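Local coordinates for protein 5'-nucleotidase SurE (Aquifex aeolicus, PDB 2WQK) that probably hydrolyses nucleoside 5'-monophosphates to nucleosides and phosphate, using one divalent metal cation per subunit, at residues L52-I57 with R78-E83; P15-L20 with V30-P35. All coordinates share one frame; numbering follows the deposited sequence.

Interaction 1 (L52-I57 with R78-E83); sequences LKMRKI and RVILEE
Met54 projects from strand 52-58 onto Val79 and Ile80 in the last turn of helix 69-80. This is strand-on-helix packing at one margin of the mixed alpha/beta sheet of the SurE domain, and strand 52-58 is the outermost strand there within the chain. At Leu52 and Lys53 the strand pairs antiparallel with a strand of the second subunit, which carries the sheet across the interface. Leu52 itself packs on Leu75, an earlier residue of the same helix. Met54 then makes every direct contact between 52-57 and 78-83. Its CG stands anti to the backbone N (chi1 -178°), and the extended side chain carries SD and CE across much of the 10.0 Å between the CA atoms of Met54 and Val79. A final bend at chi3 (49°) brings the terminal methyl onto the helix. There Met54 CE lies 3.9 Å from Val79 CG1, the methionine end running antiparallel alongside the valine. The same CE reaches Ile80 CD1 at 3.8 Å, with the methionine lying slantwise to the isoleucine. With an alanine here, the ends of Val79 and Ile80 would probably lose their apolar partner on the strand, and a gap would open between strand and helix. Beyond Met54, Arg55 turns to the interface instead, and in one of its two conformers probably reaches Asp194 of the second subunit. Tyr201 of that subunit packs on both Met54 and Val79. Past Ile80 the helix ends, and Glu82 takes positive phi. The chain's turn brings Glu83 OE2 to within 3.5 Å of Arg78 NH1 in a local salt bridge. Met54 SD lies 4.1 Å from both Ile80 CG1 and Ile80 CD1.

Interaction 2 (P15-L20 with V30-P35); sequences PGINAL and VVVVAP
The delta methyl of Ile17, on helix 15-24, sits against Val32 and Ala34 of strand 29-35, the apolar join of helix to following strand in a beta-alpha-beta unit. Packing is concentrated at that one carbon: Ile17 CD1 is 3.8 Å from Ala34 CB and 3.9 Å from Val32 CG1. Ile17 and Val32 meet tip to tip, while the small Ala34 presents its single methyl. Reach comes from the extended Ile17 chain, whose CG1 is anti to the backbone N (chi1 -163°) and whose chi2 of 178° carries CD1 straight out to the strand. All three residues are buried, and no hydrogen bond crosses between the segments. The rest of the helix segment is looser. Asn18 has its CB directed away from the strand, and its ND2 is engaged by the carbonyl oxygens of Ser14 and Tyr12 rather than by the strand. Pro15, on the exposed side, and the partly exposed Ala19 lean instead on Phe135 of helix 135-152. The side chains of Ile17 and Asp10, a predicted metal ligand that holds sodium here, are about 7 Å apart. Around the contact, Leu6 of strand 3-7 touches Ile17 and Leu20, Arg21 of the same helix lies on Val32, and helix 135-152 flanks Leu20 through Cys142.

In the fold
From the N terminus, strand 3-7 leads into helix 15-24, and interaction 2 closes the return to strand 29-35. Interaction 1 opens later: the chain passes through strands 52-58 and 61-64 before helix 69-80 comes back to it. The two contacts are therefore in series, neither nested nor crossed. They meet at strand 29-35, separated in the sheet from 52-58 by strand 61-64. Val33 points away from helix 15-24 and receives Met54, its CG1 lying 4.1 Å from Met54 SD; Val31 CG1 meets Ile80 CG2 at 3.7 Å. Helices 15-24 and 69-80 thus pack on opposite faces of one sheet.

Interaction 1 (L52-I57 with R78-E83)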
ATOM      1  N   LEU A  52      -4.554 -12.501 -11.382  1.00 15.61           N
ATOM      2  CA  LEU A  52      -5.473 -11.385 -11.415  1.00 16.04           C
ATOM      3  C   LEU A  52      -6.899 -11.889 -11.596  1.00 15.56           C
ATOM      4  O   LEU A  52      -7.169 -12.635 -12.532  1.00 15.64           O
ATOM      5  CB  LEU A  52      -5.107 -10.468 -12.581  1.00 16.38           C
ATOM      6  CG  LEU A  52      -3.766  -9.729 -12.448  1.00 19.48           C
ATOM      7  CD1 LEU A  52      -3.333  -9.187 -13.822  1.00 21.47           C
ATOM      8  CD2 LEU A  52      -3.862  -8.661 -11.390  1.00 20.94           C
ATOM      9  N   LYS A  53      -7.783 -11.492 -10.697  1.00 15.65           N
ATOM     10  CA  LYS A  53      -9.193 -11.792 -10.873  1.00 16.08           C
ATOM     11  C   LYS A  53      -9.768 -10.791 -11.874  1.00 16.51           C
ATOM     12  O   LYS A  53      -9.495  -9.602 -11.800  1.00 16.04           O
ATOM     13  CB  LYS A  53      -9.938 -11.674  -9.564  1.00 17.59           C
ATOM     14  CG  LYS A  53      -9.499 -12.653  -8.475  1.00 20.07           C
ATOM     15  CD  LYS A  53     -10.516 -12.650  -7.320  1.00 24.63           C
ATOM     16  CE  LYS A  53     -10.511 -11.381  -6.522  1.00 26.53           C
ATOM     17  NZ  LYS A  53     -11.446 -11.511  -5.372  1.00 27.27           N
ATOM     18  N   MET A  54     -10.603 -11.288 -12.776  1.00 17.90           N
ATOM     19  CA  MET A  54     -11.311 -10.375 -13.697  1.00 17.86           C
ATOM     20  C   MET A  54     -12.765 -10.769 -13.674  1.00 19.34           C
ATOM     21  O   MET A  54     -13.074 -11.958 -13.852  1.00 21.13           O
ATOM     22  CB  MET A  54     -10.694 -10.391 -15.113  1.00 19.37           C
ATOM     23  CG  MET A  54     -11.380  -9.404 -16.128  1.00 18.20           C
ATOM     24  SD  MET A  54     -10.467  -9.241 -17.671  1.00 21.55           S
ATOM     25  CE  MET A  54     -10.134 -10.913 -18.166  1.00 20.31           C
ATOM     26  N   ARG A  55     -13.615  -9.771 -13.423  1.00 18.09           N
ATOM     27  CA  ARG A  55     -15.051  -9.957 -13.182  0.50 19.19           C
ATOM     28  C   ARG A  55     -15.856  -9.209 -14.233  1.00 18.94           C
ATOM     29  O   ARG A  55     -15.565  -8.043 -14.527  1.00 17.50           O
ATOM     30  CB  ARG A  55     -15.416  -9.348 -11.827  0.50 20.30           C
ATOM     31  CG  ARG A  55     -14.874 -10.110 -10.637  0.50 22.19           C
ATOM     32  CD  ARG A  55     -15.705 -11.351 -10.379  0.50 24.66           C
ATOM     33  NE  ARG A  55     -15.189 -12.141  -9.267  0.50 26.72           N
ATOM     34  CZ  ARG A  55     -14.127 -12.933  -9.335  0.50 25.98           C
ATOM     35  NH1 ARG A  55     -13.427 -13.059 -10.458  0.50 25.24           N
ATOM     36  NH2 ARG A  55     -13.764 -13.594  -8.258  0.50 27.51           N
ATOM     37  N   LYS A  56     -16.903  -9.856 -14.747  1.00 19.57           N
ATOM     38  CA  LYS A  56     -17.801  -9.223 -15.701  1.00 19.91           C
ATOM     39  C   LYS A  56     -18.842  -8.396 -14.940  1.00 20.99           C
ATOM     40  O   LYS A  56     -19.588  -8.943 -14.077  1.00 23.73           O
ATOM     41  CB  LYS A  56     -18.469 -10.302 -16.571  1.00 20.38           C
ATOM     42  CG  LYS A  56     -19.371  -9.719 -17.608  1.00 21.40           C
ATOM     43  CD  LYS A  56     -19.964 -10.830 -18.476  1.00 26.63           C
ATOM     44  CE  LYS A  56     -20.908 -10.270 -19.545  1.00 29.61           C
ATOM     45  NZ  LYS A  56     -21.603 -11.361 -20.266  1.00 32.70           N
ATOM     46  N   ILE A  57     -18.898  -7.105 -15.226  1.00 21.20           N
ATOM     47  CA  ILE A  57     -19.881  -6.213 -14.628  1.00 22.36           C
ATOM     48  C   ILE A  57     -21.147  -6.200 -15.511  1.00 21.81           C
ATOM     49  O   ILE A  57     -22.294  -6.225 -15.004  1.00 23.99           O
ATOM     50  CB  ILE A  57     -19.347  -4.803 -14.465  1.00 22.97           C
ATOM     51  CG1 ILE A  57     -18.133  -4.784 -13.490  1.00 25.56           C
ATOM     52  CG2 ILE A  57     -20.450  -3.829 -13.991  1.00 26.02           C
ATOM     53  CD1 ILE A  57     -17.457  -3.516 -13.542  1.00 29.24           C
ATOM     54  N   ARG A  78      -5.804  -9.992 -24.878  1.00 15.01           N
ATOM     55  CA  ARG A  78      -5.578 -11.429 -25.008  1.00 16.38           C
ATOM     56  C   ARG A  78      -6.773 -12.256 -24.610  1.00 16.87           C
ATOM     57  O   ARG A  78      -7.006 -13.295 -25.222  1.00 19.82           O
ATOM     58  CB  ARG A  78      -4.337 -11.873 -24.222  1.00 16.91           C
ATOM     59  CG  ARG A  78      -3.118 -11.224 -24.752  1.00 20.46           C
ATOM     60  CD  ARG A  78      -1.791 -11.867 -24.302  1.00 24.21           C
ATOM     61  NE  ARG A  78      -0.736 -11.032 -24.837  1.00 27.91           N
ATOM     62  CZ  ARG A  78      -0.163 -11.190 -26.023  1.00 31.67           C
ATOM     63  NH1 ARG A  78      -0.503 -12.202 -26.822  1.00 34.37           N
ATOM     64  NH2 ARG A  78       0.780 -10.323 -26.391  1.00 32.66           N
ATOM     65  N   VAL A  79      -7.494 -11.856 -23.577  1.00 16.47           N
ATOM     66  CA  VAL A  79      -8.616 -12.685 -23.059  1.00 17.18           C
ATOM     67  C   VAL A  79      -9.931 -12.190 -23.656  1.00 17.00           C
ATOM     68  O   VAL A  79     -10.618 -12.944 -24.378  1.00 19.76           O
ATOM     69  CB  VAL A  79      -8.685 -12.707 -21.513  1.00 17.52           C
ATOM     70  CG1 VAL A  79      -9.835 -13.597 -21.032  1.00 18.18           C
ATOM     71  CG2 VAL A  79      -7.311 -13.137 -20.883  1.00 18.38           C
ATOM     72  N   ILE A  80     -10.287 -10.932 -23.420  1.00 15.52           N
ATOM     73  CA  ILE A  80     -11.645 -10.480 -23.765  1.00 16.18           C
ATOM     74  C   ILE A  80     -11.805 -10.430 -25.289  1.00 16.45           C
ATOM     75  O   ILE A  80     -12.807 -10.925 -25.831  1.00 18.17           O
ATOM     76  CB  ILE A  80     -11.966  -9.128 -23.116  1.00 15.99           C
ATOM     77  CG1 ILE A  80     -11.846  -9.224 -21.572  1.00 15.83           C
ATOM     78  CG2 ILE A  80     -13.357  -8.667 -23.526  1.00 16.39           C
ATOM     79  CD1 ILE A  80     -12.680 -10.333 -20.974  1.00 16.87           C
ATOM     80  N   LEU A  81     -10.832  -9.838 -25.972  1.00 16.01           N
ATOM     81  CA  LEU A  81     -10.850  -9.731 -27.434  1.00 15.55           C
ATOM     82  C   LEU A  81     -10.228 -10.902 -28.180  1.00 16.71           C
ATOM     83  O   LEU A  81     -10.124 -10.869 -29.414  1.00 18.04           O
ATOM     84  CB  LEU A  81     -10.208  -8.402 -27.863  1.00 15.59           C
ATOM     85  CG  LEU A  81     -10.865  -7.135 -27.317  1.00 14.87           C
ATOM     86  CD1 LEU A  81     -10.049  -5.922 -27.736  1.00 16.59           C
ATOM     87  CD2 LEU A  81     -12.354  -7.054 -27.751  1.00 16.36           C
ATOM     88  N   GLU A  82      -9.767 -11.905 -27.434  1.00 18.05           N
ATOM     89  CA  GLU A  82      -9.241 -13.124 -28.057  1.00 19.71           C
ATOM     90  C   GLU A  82      -8.137 -12.842 -29.079  1.00 19.77           C
ATOM     91  O   GLU A  82      -8.076 -13.455 -30.154  1.00 20.95           O
ATOM     92  CB  GLU A  82     -10.406 -13.921 -28.702  1.00 21.07           C
ATOM     93  CG  GLU A  82     -11.487 -14.298 -27.710  1.00 22.38           C
ATOM     94  CD  GLU A  82     -12.631 -15.130 -28.314  0.50 24.30           C
ATOM     95  OE1 GLU A  82     -12.463 -15.676 -29.407  0.50 24.80           O
ATOM     96  OE2 GLU A  82     -13.689 -15.244 -27.676  0.50 27.02           O
ATOM     97  N   GLU A  83      -7.259 -11.881 -28.757  1.00 19.87           N
ATOM     98  CA  GLU A  83      -6.102 -11.540 -29.590  1.00 20.20           C
ATOM     99  C   GLU A  83      -6.459 -10.930 -30.955  1.00 20.18           C
ATOM    100  O   GLU A  83      -5.630 -10.857 -31.878  1.00 22.00           O
ATOM    101  CB  GLU A  83      -5.158 -12.745 -29.735  1.00 21.91           C
ATOM    102  CG  GLU A  83      -4.341 -13.027 -28.507  1.00 24.25           C
ATOM    103  CD  GLU A  83      -3.359 -14.155 -28.760  0.50 26.05           C
ATOM    104  OE1 GLU A  83      -3.669 -15.316 -28.414  0.50 29.49           O
ATOM    105  OE2 GLU A  83      -2.314 -13.873 -29.360  0.50 28.47           O
TER

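Interaction 2 (P15-L20 with V30-P35)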
ATOM      1  N   PRO A  15     -16.476   8.703 -13.040  1.00 15.91           N
ATOM      2  CA  PRO A  15     -17.278   9.441 -14.026  1.00 15.76           C
ATOM      3  C   PRO A  15     -16.544   9.664 -15.375  1.00 14.53           C
ATOM      4  O   PRO A  15     -17.153   9.777 -16.425  1.00 15.96           O
ATOM      5  CB  PRO A  15     -17.544  10.779 -13.340  1.00 16.45           C
ATOM      6  CG  PRO A  15     -16.468  10.886 -12.305  1.00 18.37           C
ATOM      7  CD  PRO A  15     -16.233   9.497 -11.818  1.00 16.82           C
ATOM      8  N   GLY A  16     -15.210   9.721 -15.359  1.00 14.58           N
ATOM      9  CA  GLY A  16     -14.460   9.985 -16.575  1.00 13.33           C
ATOM     10  C   GLY A  16     -14.528   8.826 -17.562  1.00 12.77           C
ATOM     11  O   GLY A  16     -14.660   9.056 -18.754  1.00 14.11           O
ATOM     12  N   ILE A  17     -14.356   7.601 -17.082  1.00 12.76           N
ATOM     13  CA  ILE A  17     -14.368   6.436 -17.977  1.00 12.26           C
ATOM     14  C   ILE A  17     -15.799   6.213 -18.474  1.00 13.62           C
ATOM     15  O   ILE A  17     -16.018   5.874 -19.627  1.00 14.21           O
ATOM     16  CB  ILE A  17     -13.753   5.151 -17.363  1.00 11.81           C
ATOM     17  CG1 ILE A  17     -13.444   4.159 -18.457  1.00 12.59           C
ATOM     18  CG2 ILE A  17     -14.554   4.580 -16.207  1.00 12.60           C
ATOM     19  CD1 ILE A  17     -12.805   2.889 -18.026  1.00 12.23           C
ATOM     20  N   ASN A  18     -16.755   6.433 -17.584  1.00 13.29           N
ATOM     21  CA  ASN A  18     -18.157   6.188 -17.984  1.00 14.04           C
ATOM     22  C   ASN A  18     -18.640   7.239 -18.988  1.00 13.60           C
ATOM     23  O   ASN A  18     -19.340   6.896 -19.958  1.00 14.66           O
ATOM     24  CB  ASN A  18     -19.019   6.057 -16.773  1.00 14.64           C
ATOM     25  CG  ASN A  18     -18.842   4.717 -16.117  1.00 16.47           C
ATOM     26  OD1 ASN A  18     -19.374   3.700 -16.613  1.00 18.47           O
ATOM     27  ND2 ASN A  18     -18.016   4.668 -15.036  1.00 16.02           N
ATOM     28  N   ALA A  19     -18.253   8.502 -18.785  1.00 14.14           N
ATOM     29  CA  ALA A  19     -18.602   9.548 -19.759  1.00 14.35           C
ATOM     30  C   ALA A  19     -18.041   9.217 -21.135  1.00 13.94           C
ATOM     31  O   ALA A  19     -18.708   9.385 -22.169  1.00 15.18           O
ATOM     32  CB  ALA A  19     -18.135  10.953 -19.320  1.00 16.26           C
ATOM     33  N   LEU A  20     -16.783   8.784 -21.161  1.00 13.16           N
ATOM     34  CA  LEU A  20     -16.142   8.498 -22.428  1.00 13.01           C
ATOM     35  C   LEU A  20     -16.811   7.280 -23.083  1.00 14.05           C
ATOM     36  O   LEU A  20     -17.051   7.280 -24.293  1.00 15.01           O
ATOM     37  CB  LEU A  20     -14.638   8.294 -22.221  1.00 12.80           C
ATOM     38  CG  LEU A  20     -13.786   8.110 -23.463  1.00 13.20           C
ATOM     39  CD1 LEU A  20     -13.999   9.216 -24.510  1.00 15.05           C
ATOM     40  CD2 LEU A  20     -12.309   7.970 -23.030  1.00 13.79           C
ATOM     41  N   VAL A  30     -17.648  -0.377 -27.592  1.00 12.98           N
ATOM     42  CA  VAL A  30     -16.711  -0.019 -26.516  1.00 12.82           C
ATOM     43  C   VAL A  30     -16.611  -1.219 -25.610  1.00 13.72           C
ATOM     44  O   VAL A  30     -17.601  -1.627 -25.008  1.00 16.29           O
ATOM     45  CB  VAL A  30     -17.188   1.206 -25.676  1.00 13.85           C
ATOM     46  CG1 VAL A  30     -16.093   1.584 -24.702  1.00 15.53           C
ATOM     47  CG2 VAL A  30     -17.608   2.387 -26.604  1.00 14.54           C
ATOM     48  N   VAL A  31     -15.385  -1.729 -25.445  1.00 12.40           N
ATOM     49  CA  VAL A  31     -15.137  -2.824 -24.526  1.00 12.03           C
ATOM     50  C   VAL A  31     -14.299  -2.235 -23.404  1.00 12.16           C
ATOM     51  O   VAL A  31     -13.174  -1.782 -23.640  1.00 12.85           O
ATOM     52  CB  VAL A  31     -14.408  -4.008 -25.205  1.00 12.66           C
ATOM     53  CG1 VAL A  31     -14.078  -5.121 -24.187  1.00 14.54           C
ATOM     54  CG2 VAL A  31     -15.287  -4.563 -26.382  1.00 14.61           C
ATOM     55  N   VAL A  32     -14.874  -2.228 -22.214  1.00 12.71           N
ATOM     56  CA  VAL A  32     -14.189  -1.638 -21.041  1.00 12.82           C
ATOM     57  C   VAL A  32     -13.541  -2.745 -20.237  1.00 13.10           C
ATOM     58  O   VAL A  32     -14.181  -3.742 -19.886  1.00 14.01           O
ATOM     59  CB  VAL A  32     -15.155  -0.911 -20.103  1.00 13.25           C
ATOM     60  CG1 VAL A  32     -14.541  -0.520 -18.725  1.00 16.19           C
ATOM     61  CG2 VAL A  32     -15.707   0.313 -20.803  1.00 16.37           C
ATOM     62  N   VAL A  33     -12.273  -2.518 -19.890  1.00 12.76           N
ATOM     63  CA  VAL A  33     -11.595  -3.371 -18.902  1.00 12.66           C
ATOM     64  C   VAL A  33     -10.851  -2.357 -18.021  1.00 11.72           C
ATOM     65  O   VAL A  33      -9.963  -1.646 -18.517  1.00 12.95           O
ATOM     66  CB  VAL A  33     -10.603  -4.374 -19.556  1.00 12.33           C
ATOM     67  CG1 VAL A  33      -9.978  -5.282 -18.504  1.00 13.09           C
ATOM     68  CG2 VAL A  33     -11.337  -5.204 -20.631  1.00 14.32           C
ATOM     69  N   ALA A  34     -11.246  -2.276 -16.759  1.00 12.40           N
ATOM     70  CA  ALA A  34     -10.683  -1.205 -15.907  1.00 12.86           C
ATOM     71  C   ALA A  34     -10.455  -1.707 -14.465  1.00 13.10           C
ATOM     72  O   ALA A  34     -11.074  -2.686 -14.010  1.00 12.71           O
ATOM     73  CB  ALA A  34     -11.617   0.002 -15.910  1.00 14.35           C
ATOM     74  N   PRO A  35      -9.549  -1.036 -13.743  1.00 13.96           N
ATOM     75  CA  PRO A  35      -9.320  -1.443 -12.366  1.00 14.38           C
ATOM     76  C   PRO A  35     -10.566  -1.324 -11.474  1.00 14.53           C
ATOM     77  O   PRO A  35     -11.488  -0.559 -11.770  1.00 15.17           O
ATOM     78  CB  PRO A  35      -8.222  -0.465 -11.878  1.00 14.67           C
ATOM     79  CG  PRO A  35      -7.577   0.092 -13.143  1.00 15.66           C
ATOM     80  CD  PRO A  35      -8.733   0.118 -14.159  1.00 14.07           C
TER